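Local coordinates for cellulose 1,4-beta-cellobiosidase (Thermobifida fusca, PDB 4JJJ), which probably hydrolyses cellulose to cellobiose, this chain being the family 48 glycoside hydrolase catalytic domain of a longer protein that also carries a family 2 carbohydrate-binding module, at residues 35-39 and 591-597; 39-43 and 183-188; 155-159 and 571-575; 549-553 and 600-604. The protein carries 1 engineered substitution. All coordinates share one frame. Residue numbers count along the deposited sequence, not the author numbering.

Contact 1. Residues 35-39 and 591-597; sequences ETMIV and YKNDPLW
Met37 reaches across to residues 591-597 and supplies the largest part of this contact. Its backbone is extended (phi/psi -91/98), Met37 CA lies 6.6 Å from Leu596 CA, and the side chain is fully trans. Met37 CG lies 3.9 Å from Tyr591 CE1, Met37 SD 3.9 Å from Leu596 CB (and 5.1 Å from the Tyr591 ring centroid, an oblique Met-aromatic contact), and Met37 CE 3.9 Å from CE3 at the edge of the Trp597 ring. The Tyr591 side chain ends nearer to 35-39, CE1 3.7 Å from Met37 CA and OH hydrogen-bonded to Asp43 O. Thr36 (p), beside His46, which with Asp153 binds zinc, donates from OG1 to Asp594 OD2 at 2.6 Å, while a water links Met37 N to Asp594 OD1. The same OD1 accepts from Leu596 N at 2.8 Å, a capping bond within the type I turn Asp594-Trp597. In the family 48 domain this joins the loop between strands 27-30 and 47-49 to the capped start of helix 597-604.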
# COMPACT_ATOMS: atom_id res chain seq x y z
N GLU A 35 18.76 4.37 3.61
CA GLU A 35 19.60 3.19 3.51
C GLU A 35 19.14 2.37 2.32
O GLU A 35 17.94 2.25 2.08
CB GLU A 35 19.58 2.36 4.84
CG GLU A 35 20.02 3.09 6.08
CD GLU A 35 18.95 4.06 6.64
OE1 GLU A 35 17.74 3.87 6.33
OE2 GLU A 35 19.43 4.95 7.40
N THR A 36 20.08 1.75 1.58
CA THR A 36 19.77 1.01 0.41
C THR A 36 19.40 -0.44 0.63
O THR A 36 18.62 -0.97 -0.11
CB THR A 36 20.90 1.13 -0.60
OG1 THR A 36 22.15 0.82 0.07
CG2 THR A 36 20.89 2.50 -1.25
N MET A 37 19.99 -1.08 1.64
CA MET A 37 19.77 -2.57 1.86
C MET A 37 18.59 -2.79 2.80
O MET A 37 18.75 -2.77 4.04
CB MET A 37 21.01 -3.29 2.32
CG MET A 37 20.82 -4.83 2.41
SD MET A 37 22.38 -5.74 2.48
CE MET A 37 21.75 -7.39 2.62
N ILE A 38 17.45 -3.06 2.18
CA ILE A 38 16.22 -3.20 2.88
C ILE A 38 15.28 -3.99 1.99
O ILE A 38 15.12 -3.68 0.82
CB ILE A 38 15.61 -1.80 3.29
CG1 ILE A 38 14.29 -1.97 4.07
CG2 ILE A 38 15.45 -0.89 2.11
CD1 ILE A 38 13.95 -0.70 4.81
N VAL A 39 14.67 -5.04 2.56
CA VAL A 39 13.86 -5.95 1.80
C VAL A 39 12.60 -6.31 2.63
O VAL A 39 12.66 -6.98 3.67
CB VAL A 39 14.63 -7.27 1.44
CG1 VAL A 39 13.77 -8.20 0.64
CG2 VAL A 39 15.97 -6.87 0.73
N TYR A 591 23.77 -6.07 -5.06
CA TYR A 591 23.73 -6.07 -3.62
C TYR A 591 25.04 -6.36 -3.00
O TYR A 591 25.29 -5.93 -1.92
CB TYR A 591 22.61 -6.87 -3.02
CG TYR A 591 21.36 -6.15 -2.64
CD1 TYR A 591 21.44 -5.06 -1.82
CD2 TYR A 591 20.13 -6.65 -2.96
CE1 TYR A 591 20.31 -4.33 -1.40
CE2 TYR A 591 18.97 -5.95 -2.55
CZ TYR A 591 19.09 -4.86 -1.70
OH TYR A 591 17.94 -4.18 -1.19
N LYS A 592 25.92 -7.08 -3.66
CA LYS A 592 27.22 -7.39 -3.07
C LYS A 592 28.08 -6.16 -2.97
O LYS A 592 29.06 -6.20 -2.21
CB LYS A 592 27.88 -8.37 -3.98
CG LYS A 592 27.23 -9.75 -3.98
CD LYS A 592 27.98 -10.57 -5.08
CE LYS A 592 27.45 -11.97 -5.21
NZ LYS A 592 28.03 -12.67 -6.46
N ASN A 593 27.72 -5.07 -3.60
CA ASN A 593 28.46 -3.82 -3.43
C ASN A 593 27.90 -2.91 -2.37
O ASN A 593 28.42 -1.84 -2.12
CB ASN A 593 28.54 -3.10 -4.77
CG ASN A 593 29.07 -4.06 -5.86
OD1 ASN A 593 30.08 -4.76 -5.61
ND2 ASN A 593 28.28 -4.29 -6.92
N ASP A 594 26.80 -3.32 -1.72
CA ASP A 594 26.14 -2.49 -0.73
C ASP A 594 26.98 -2.33 0.51
O ASP A 594 27.63 -3.27 0.97
CB ASP A 594 24.81 -3.12 -0.33
CG ASP A 594 23.90 -2.13 0.41
OD1 ASP A 594 24.13 -1.97 1.62
OD2 ASP A 594 22.92 -1.66 -0.27
N PRO A 595 26.98 -1.15 1.14
CA PRO A 595 27.78 -1.08 2.36
C PRO A 595 27.41 -2.01 3.48
O PRO A 595 28.26 -2.32 4.30
CB PRO A 595 27.68 0.37 2.77
CG PRO A 595 26.49 0.88 2.09
CD PRO A 595 26.32 0.10 0.80
N LEU A 596 26.13 -2.48 3.51
CA LEU A 596 25.75 -3.42 4.60
C LEU A 596 26.11 -4.86 4.27
O LEU A 596 25.99 -5.74 5.11
CB LEU A 596 24.23 -3.23 4.83
CG LEU A 596 23.68 -3.98 6.04
CD1 LEU A 596 24.15 -3.33 7.29
CD2 LEU A 596 22.16 -3.89 6.03
N TRP A 597 26.41 -5.12 3.02
CA TRP A 597 26.57 -6.48 2.55
C TRP A 597 27.61 -7.27 3.37
O TRP A 597 27.33 -8.41 3.82
CB TRP A 597 26.82 -6.61 1.06
CG TRP A 597 27.06 -7.99 0.66
CD1 TRP A 597 28.27 -8.50 0.34
CD2 TRP A 597 26.15 -9.06 0.61
NE1 TRP A 597 28.17 -9.82 0.01
CE2 TRP A 597 26.89 -10.21 0.24
CE3 TRP A 597 24.79 -9.20 0.87
CZ2 TRP A 597 26.36 -11.49 0.12
CZ3 TRP A 597 24.23 -10.51 0.74
CH2 TRP A 597 25.01 -11.60 0.39
O HOH W 1 22.53 -0.29 3.04

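Contact 2. Residues 39-43 and 183-188; sequences VEAPD and VWETIP. With CA (calcium ion), chain E; GLC (alpha-D-glucopyranose), chain C; BGC (beta-D-glucopyranose), chain B; BGC (beta-D-glucopyranose), chain D.
Residues 39-43 and 183-188 meet with the CA atoms of Ala41 and Val183 6.0 Å apart. Val183, in the p rotamer, pushes CG2 into the bend of residues 39-43: it stands 3.8 Å from Val39 CG1, 3.6 Å from Ala41 O, 3.7 Å from Pro42 O and 4.0 Å from Asp43 CB. The bend is held by a hydrogen bond from Glu40 N to Pro42 O at 3.0 Å. Val39 (chi1 t) lays CG1 over the face of Trp184, 3.5 Å from the centroid of the six-membered ring, a CH-pi contact; the m rotamer of Trp184, with chi2 near 91°, brings the indole to it. Glu40 and Ala41, whose CB atoms point away from 183-188, belong to the glycan pocket of the family 48 (alpha/alpha)6 domain. Glu40 (p, t) accepts at OE2 from O2 of a beta-glucose at 2.7 Å, while OE1 forms a salt bridge with Arg619. On the other segment, Glu185 (m, t) binds a calcium ion through OE1 at 2.4 Å and OE2 at 2.6 Å, together with the carbonyl O of Arg180, Asp408 and Glu560. Asp43 and Thr186, both p, join through one water: Asp43 OD2 and Val183 O each accept from it at 2.7 Å, and Thr186 OG1 donates to it at 2.6 Å. Asp43 OD1 is hydrogen-bonded to Tyr156 OH, and OD2 also forms a salt bridge with Arg588.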
# COMPACT_ATOMS: atom_id res chain seq x y z
N VAL A 39 14.67 -5.04 2.56
CA VAL A 39 13.86 -5.95 1.80
C VAL A 39 12.60 -6.31 2.63
O VAL A 39 12.66 -6.98 3.67
CB VAL A 39 14.63 -7.27 1.44
CG1 VAL A 39 13.77 -8.20 0.64
CG2 VAL A 39 15.97 -6.87 0.73
N GLU A 40 11.45 -5.74 2.21
CA GLU A 40 10.24 -5.86 3.06
C GLU A 40 8.94 -5.77 2.30
O GLU A 40 7.97 -6.43 2.63
CB GLU A 40 10.27 -4.91 4.26
CG GLU A 40 10.34 -3.42 3.91
CD GLU A 40 10.81 -2.52 5.08
OE1 GLU A 40 11.36 -3.04 6.05
OE2 GLU A 40 10.47 -1.31 4.91
N ALA A 41 8.85 -4.91 1.32
CA ALA A 41 7.73 -4.72 0.45
C ALA A 41 8.23 -4.29 -0.91
O ALA A 41 8.23 -5.10 -1.78
CB ALA A 41 6.59 -3.84 1.02
N PRO A 42 8.91 -3.13 -1.01
CA PRO A 42 9.97 -2.96 -2.02
C PRO A 42 11.11 -3.87 -1.59
O PRO A 42 11.16 -4.30 -0.43
CB PRO A 42 10.29 -1.47 -1.96
CG PRO A 42 10.04 -1.13 -0.56
CD PRO A 42 8.83 -1.92 -0.10
N ASP A 43 12.07 -4.06 -2.50
CA ASP A 43 13.20 -4.89 -2.21
C ASP A 43 14.53 -4.18 -2.35
O ASP A 43 15.58 -4.86 -2.29
CB ASP A 43 13.15 -6.21 -3.03
CG ASP A 43 13.31 -6.06 -4.48
OD1 ASP A 43 13.79 -5.02 -4.99
OD2 ASP A 43 12.91 -7.02 -5.26
N VAL A 183 8.39 -11.20 -0.85
CA VAL A 183 9.35 -10.17 -1.35
C VAL A 183 10.64 -10.81 -1.79
O VAL A 183 11.39 -10.30 -2.64
CB VAL A 183 9.55 -9.11 -0.23
CG1 VAL A 183 10.18 -9.74 1.00
CG2 VAL A 183 10.28 -7.89 -0.78
N TRP A 184 10.99 -11.96 -1.17
CA TRP A 184 12.27 -12.70 -1.45
C TRP A 184 12.20 -13.53 -2.72
O TRP A 184 13.24 -14.00 -3.15
CB TRP A 184 12.62 -13.60 -0.31
CG TRP A 184 12.76 -12.90 0.97
CD1 TRP A 184 11.77 -12.69 1.89
CD2 TRP A 184 13.86 -12.11 1.36
NE1 TRP A 184 12.26 -11.89 2.92
CE2 TRP A 184 13.54 -11.52 2.61
CE3 TRP A 184 15.12 -11.92 0.83
CZ2 TRP A 184 14.45 -10.66 3.28
CZ3 TRP A 184 16.01 -11.09 1.50
CH2 TRP A 184 15.69 -10.51 2.70
N GLU A 185 10.99 -13.71 -3.29
CA GLU A 185 10.73 -14.75 -4.32
C GLU A 185 10.28 -14.22 -5.63
O GLU A 185 9.90 -14.99 -6.48
CB GLU A 185 9.75 -15.77 -3.74
CG GLU A 185 10.29 -16.60 -2.54
CD GLU A 185 9.25 -17.32 -1.77
OE1 GLU A 185 8.22 -16.73 -1.47
OE2 GLU A 185 9.42 -18.47 -1.40
N THR A 186 10.35 -12.89 -5.85
CA THR A 186 9.90 -12.25 -7.08
C THR A 186 11.07 -12.15 -8.08
O THR A 186 12.25 -12.26 -7.71
CB THR A 186 9.48 -10.78 -6.80
OG1 THR A 186 10.66 -10.11 -6.23
CG2 THR A 186 8.30 -10.77 -5.82
N ILE A 187 10.72 -11.90 -9.32
CA ILE A 187 11.68 -11.56 -10.38
C ILE A 187 11.28 -10.11 -10.82
O ILE A 187 10.29 -9.89 -11.53
CB ILE A 187 11.66 -12.57 -11.57
CG1 ILE A 187 11.99 -13.96 -11.03
CG2 ILE A 187 12.57 -12.03 -12.65
CD1 ILE A 187 11.65 -15.04 -12.02
N PRO A 188 12.07 -9.10 -10.34
CA PRO A 188 11.80 -7.74 -10.75
C PRO A 188 11.86 -7.58 -12.27
O PRO A 188 12.76 -8.11 -12.91
CB PRO A 188 12.84 -6.87 -10.00
CG PRO A 188 13.23 -7.77 -8.83
CD PRO A 188 13.27 -9.19 -9.47
CA CA E . 6.98 -18.48 -0.45
C1 GLC C . 8.89 -4.39 9.85
C2 GLC C . 7.77 -5.06 9.17
C3 GLC C . 7.63 -4.56 7.71
C4 GLC C . 7.49 -3.04 7.67
C5 GLC C . 8.65 -2.47 8.49
C6 GLC C . 8.65 -0.98 8.67
O1 GLC C . 9.97 -4.79 9.10
O2 GLC C . 8.09 -6.52 9.05
O3 GLC C . 6.58 -5.23 7.03
O4 GLC C . 7.63 -2.57 6.32
O5 GLC C . 8.63 -3.00 9.82
O6 GLC C . 7.53 -0.63 9.41
C2 BGC B . 7.25 -5.10 9.19
C3 BGC B . 7.18 -4.60 7.75
C4 BGC B . 7.38 -3.07 7.70
C5 BGC B . 8.55 -2.53 8.54
C6 BGC B . 8.51 -1.01 8.73
C1 BGC B . 8.46 -4.55 9.90
O1 BGC B . 8.39 -5.02 11.29
O2 BGC B . 7.29 -6.56 9.07
O3 BGC B . 5.93 -4.96 7.15
O4 BGC B . 7.58 -2.61 6.36
O5 BGC B . 8.52 -3.10 9.85
O6 BGC B . 7.40 -0.58 9.48
C2 BGC D . 6.96 -1.19 4.58
C3 BGC D . 5.81 -0.47 3.88
C4 BGC D . 4.61 -1.44 3.68
C5 BGC D . 4.26 -2.22 4.97
C6 BGC D . 3.22 -3.28 4.69
C1 BGC D . 6.50 -1.88 5.85
O2 BGC D . 7.96 -0.25 4.94
O3 BGC D . 6.32 0.05 2.63
O4 BGC D . 3.48 -0.67 3.22
O5 BGC D . 5.47 -2.81 5.47
O6 BGC D . 3.66 -4.17 3.69
O HOH W 2 10.67 -8.28 -4.33
O HOH W 3 5.18 -19.68 0.82
O HOH W 4 6.79 -20.15 -2.08

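Contact 3. Residues 155-159 and 571-575; sequences VYGFG and TMPNG
Pro573 is the bump of this contact, and the bend at residues 156-158 the hollow that receives it. The CA atoms of Gly157 and Pro573 approach to 5.3 Å. Pro573 CG (exo pucker) lies 3.1 Å from Tyr156 O and 3.5 Å from Phe158 CE1, while its CB is 3.5 Å from Gly157 O. A side chain at Gly157 would collide with Pro573 CB, and at phi/psi 86/11 it would be jammed against the carbonyl O of Tyr156. Met572, coiled as m, m, m, brings CE to the edge of the Tyr156 ring, 3.8 Å from CD2, and to 4.1 Å from Phe158 CZ. One water spans the gap, donating to Tyr156 O at 2.8 Å and accepting from Asn574 N at 3.0 Å. The type I turn Met572-Gly575, closed by Gly575 N to Met572 O at 2.8 Å, presents Pro573 beside His197 and a bound iron ion. In the family 48 domain it joins the loop between strands 570-571 and 577-578 to that between strands 149-151 and 170-173.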
# COMPACT_ATOMS: atom_id res chain seq x y z
N VAL A 155 18.78 1.18 -10.14
CA VAL A 155 19.68 0.16 -9.69
C VAL A 155 19.54 -1.11 -10.46
O VAL A 155 20.55 -1.80 -10.69
CB VAL A 155 19.61 -0.04 -8.19
CG1 VAL A 155 18.38 -0.75 -7.82
CG2 VAL A 155 20.88 -0.66 -7.76
N TYR A 156 18.36 -1.37 -10.99
CA TYR A 156 18.12 -2.57 -11.78
C TYR A 156 18.46 -2.42 -13.28
O TYR A 156 18.53 -3.43 -13.98
CB TYR A 156 16.64 -3.11 -11.64
CG TYR A 156 16.35 -3.82 -10.36
CD1 TYR A 156 15.93 -3.12 -9.21
CD2 TYR A 156 16.54 -5.20 -10.23
CE1 TYR A 156 15.67 -3.73 -8.01
CE2 TYR A 156 16.24 -5.85 -9.07
CZ TYR A 156 15.81 -5.13 -7.94
OH TYR A 156 15.54 -5.76 -6.78
N GLY A 157 18.58 -1.20 -13.75
CA GLY A 157 19.00 -0.96 -15.15
C GLY A 157 17.94 -0.96 -16.21
O GLY A 157 18.24 -1.08 -17.45
N PHE A 158 16.64 -0.94 -15.85
CA PHE A 158 15.61 -1.00 -16.84
C PHE A 158 15.40 0.25 -17.62
O PHE A 158 15.16 0.17 -18.83
CB PHE A 158 14.28 -1.46 -16.21
CG PHE A 158 14.33 -2.86 -15.65
CD1 PHE A 158 14.49 -3.94 -16.53
CD2 PHE A 158 14.17 -3.11 -14.29
CE1 PHE A 158 14.50 -5.22 -16.08
CE2 PHE A 158 14.17 -4.41 -13.83
CZ PHE A 158 14.37 -5.47 -14.72
N GLY A 159 15.49 1.42 -17.02
CA GLY A 159 15.16 2.65 -17.75
C GLY A 159 13.76 2.77 -18.24
O GLY A 159 12.84 2.27 -17.58
N THR A 571 18.33 -12.86 -18.93
CA THR A 571 19.26 -12.09 -18.09
C THR A 571 18.57 -10.78 -17.62
O THR A 571 17.80 -10.17 -18.35
CB THR A 571 20.55 -11.73 -18.83
OG1 THR A 571 20.22 -11.06 -20.05
CG2 THR A 571 21.33 -12.97 -19.07
N MET A 572 18.99 -10.33 -16.44
CA MET A 572 18.62 -9.02 -15.96
C MET A 572 19.44 -8.01 -16.76
O MET A 572 20.43 -8.41 -17.46
CB MET A 572 18.93 -8.91 -14.46
CG MET A 572 18.19 -9.95 -13.62
SD MET A 572 16.39 -9.67 -13.49
CE MET A 572 16.28 -8.23 -12.45
N PRO A 573 19.16 -6.72 -16.61
CA PRO A 573 19.97 -5.73 -17.32
C PRO A 573 21.45 -5.73 -17.06
O PRO A 573 22.22 -5.40 -17.97
CB PRO A 573 19.31 -4.40 -16.91
CG PRO A 573 17.88 -4.78 -16.71
CD PRO A 573 17.88 -6.14 -16.12
N ASN A 574 21.86 -6.07 -15.85
CA ASN A 574 23.27 -6.20 -15.50
C ASN A 574 23.89 -7.51 -15.93
O ASN A 574 25.07 -7.78 -15.57
CB ASN A 574 23.43 -5.94 -14.05
CG ASN A 574 22.96 -7.08 -13.18
OD1 ASN A 574 22.26 -8.03 -13.60
ND2 ASN A 574 23.36 -7.00 -11.90
N GLY A 575 23.15 -8.34 -16.64
CA GLY A 575 23.67 -9.65 -17.07
C GLY A 575 23.44 -10.81 -16.09
O GLY A 575 23.76 -11.96 -16.39
O HOH W 5 20.11 -5.65 -13.39

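Contact 4. Residues 549-553 and 600-604; sequences WDRLD and VEAHL. With CA (calcium ion), chain F; ZN (zinc ion), chain Q.
Residues 549-553 bend, with a hydrogen bond from Leu552 N to Trp549 O at 3.1 Å, and pack against helix 597-604, where Leu604 N donates to Val600 O at 2.9 Å. A calcium-binding loop thus lies against a helix in the family 48 domain. CA atoms pair Trp549 with Val600 at 7.1 Å and Asp550 with Leu604 at 6.9 Å, so one helical turn faces these two adjacent loop residues. Val600 (t) sits over the Trp549 face: CG2 is 3.8 Å from the centroid of the five-membered ring, a CH-pi contact, and CG1 lies 3.6 Å from Trp549 CG and 3.8 Å from Leu552 CD2. Leu604 (m, t) puts CD1 3.9 Å from Trp549 O and 4.2 Å from Leu552 CG, with CD2 3.9 Å from Asp550 CA. His603 binds a zinc ion through NE2 at 2.0 Å. The calcium, completed by Asp554 and three waters, is held by Asp550 O at 2.2 Å and Asp553 OD1 at 2.0 Å.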
# COMPACT_ATOMS: atom_id res chain seq x y z
N TRP A 549 17.98 -12.23 7.12
CA TRP A 549 18.52 -12.26 5.77
C TRP A 549 18.68 -13.67 5.17
O TRP A 549 19.21 -13.77 4.08
CB TRP A 549 19.93 -11.64 5.82
CG TRP A 549 19.90 -10.22 6.26
CD1 TRP A 549 20.25 -9.76 7.50
CD2 TRP A 549 19.44 -9.06 5.51
NE1 TRP A 549 20.05 -8.38 7.55
CE2 TRP A 549 19.57 -7.93 6.36
CE3 TRP A 549 18.94 -8.85 4.20
CZ2 TRP A 549 19.18 -6.67 5.98
CZ3 TRP A 549 18.59 -7.58 3.81
CH2 TRP A 549 18.74 -6.50 4.71
N ASP A 550 18.25 -14.67 5.88
CA ASP A 550 18.57 -16.01 5.50
C ASP A 550 17.91 -16.43 4.20
O ASP A 550 18.34 -17.41 3.55
CB ASP A 550 18.17 -16.97 6.61
CG ASP A 550 16.74 -16.89 6.89
OD1 ASP A 550 16.33 -15.87 7.49
OD2 ASP A 550 15.97 -17.78 6.51
N ARG A 551 16.89 -15.76 3.71
CA ARG A 551 16.34 -16.18 2.41
C ARG A 551 17.05 -15.61 1.18
O ARG A 551 16.72 -15.96 0.05
CB ARG A 551 14.86 -15.75 2.36
CG ARG A 551 14.07 -16.33 3.50
CD ARG A 551 12.62 -15.87 3.65
NE ARG A 551 11.85 -16.34 2.50
CZ ARG A 551 10.50 -16.38 2.44
NH1 ARG A 551 9.76 -15.80 3.40
NH2 ARG A 551 9.92 -16.87 1.38
N LEU A 552 18.04 -14.77 1.38
CA LEU A 552 18.60 -14.12 0.25
C LEU A 552 19.39 -15.06 -0.68
O LEU A 552 19.48 -14.82 -1.86
CB LEU A 552 19.36 -12.90 0.73
CG LEU A 552 20.71 -12.91 1.29
CD1 LEU A 552 21.72 -13.17 0.18
CD2 LEU A 552 20.95 -11.53 1.93
N ASP A 553 19.85 -16.19 -0.14
CA ASP A 553 20.63 -17.16 -0.85
C ASP A 553 19.92 -18.46 -1.09
O ASP A 553 20.63 -19.47 -1.42
CB ASP A 553 21.97 -17.41 -0.10
CG ASP A 553 21.79 -17.79 1.36
OD1 ASP A 553 20.63 -18.13 1.74
OD2 ASP A 553 22.79 -17.70 2.21
N VAL A 600 26.09 -8.50 6.55
CA VAL A 600 25.06 -9.54 6.27
C VAL A 600 25.75 -10.88 5.98
O VAL A 600 25.42 -11.94 6.60
CB VAL A 600 24.07 -9.12 5.20
CG1 VAL A 600 23.18 -10.26 4.76
CG2 VAL A 600 23.30 -7.84 5.69
N GLU A 601 26.70 -10.85 5.02
CA GLU A 601 27.32 -12.11 4.65
C GLU A 601 28.12 -12.73 5.81
O GLU A 601 28.18 -14.00 5.96
CB GLU A 601 28.18 -11.95 3.38
CG GLU A 601 28.69 -13.28 2.87
CD GLU A 601 29.31 -13.22 1.53
OE1 GLU A 601 29.74 -12.14 1.06
OE2 GLU A 601 29.35 -14.27 0.79
N ALA A 602 28.78 -11.91 6.60
CA ALA A 602 29.57 -12.37 7.78
C ALA A 602 28.62 -13.03 8.76
O ALA A 602 28.94 -14.06 9.32
CB ALA A 602 30.32 -11.24 8.44
N HIS A 603 27.40 -12.51 8.94
CA HIS A 603 26.49 -13.21 9.79
C HIS A 603 26.02 -14.53 9.20
O HIS A 603 25.95 -15.55 9.87
CB HIS A 603 25.23 -12.28 10.06
CG HIS A 603 24.07 -13.02 10.61
ND1 HIS A 603 24.12 -13.56 11.87
CD2 HIS A 603 22.89 -13.37 10.09
CE1 HIS A 603 22.99 -14.20 12.11
NE2 HIS A 603 22.25 -14.16 11.03
N LEU A 604 25.72 -14.55 7.91
CA LEU A 604 25.22 -15.72 7.28
C LEU A 604 26.36 -16.78 7.24
O LEU A 604 26.04 -17.99 7.25
CB LEU A 604 24.68 -15.47 5.89
CG LEU A 604 23.39 -14.62 5.86
CD1 LEU A 604 23.04 -14.26 4.48
CD2 LEU A 604 22.24 -15.22 6.64
CA CA F . 19.62 -19.14 3.20
ZN ZN Q . 20.33 -14.71 10.99
O HOH W 6 21.30 -18.36 4.44
O HOH W 7 18.64 -20.18 4.75
O HOH W 8 21.08 -20.90 2.72
O HOH W 9 19.60 -13.95 12.81

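How the contacts relate
Contacts 1 and 2 start from one loop, residues 35-43, and share Val39; their centres are about 14 Å apart. Contact 4, about 11 Å from contact 1 centre to centre, shares helix 597-604 with it, Met37 CE meeting Trp549 CZ3 at 3.4 Å. Arg551 ties contact 4 to Trp184 and Glu185 of contact 2. Contact 3, centred about 15 Å from contact 2, meets it in a probable hydrogen bond, Asp43 OD1 to Tyr156 OH, 2.6 Å. Along the chain contact 3 falls between the two segments of contact 1; contacts 1 and 4, 2 and 3, and 3 and 4 alternate; contact 2 closes before contact 4 opens. The glycan-pocket loop thus touches widely separated parts of the sequence.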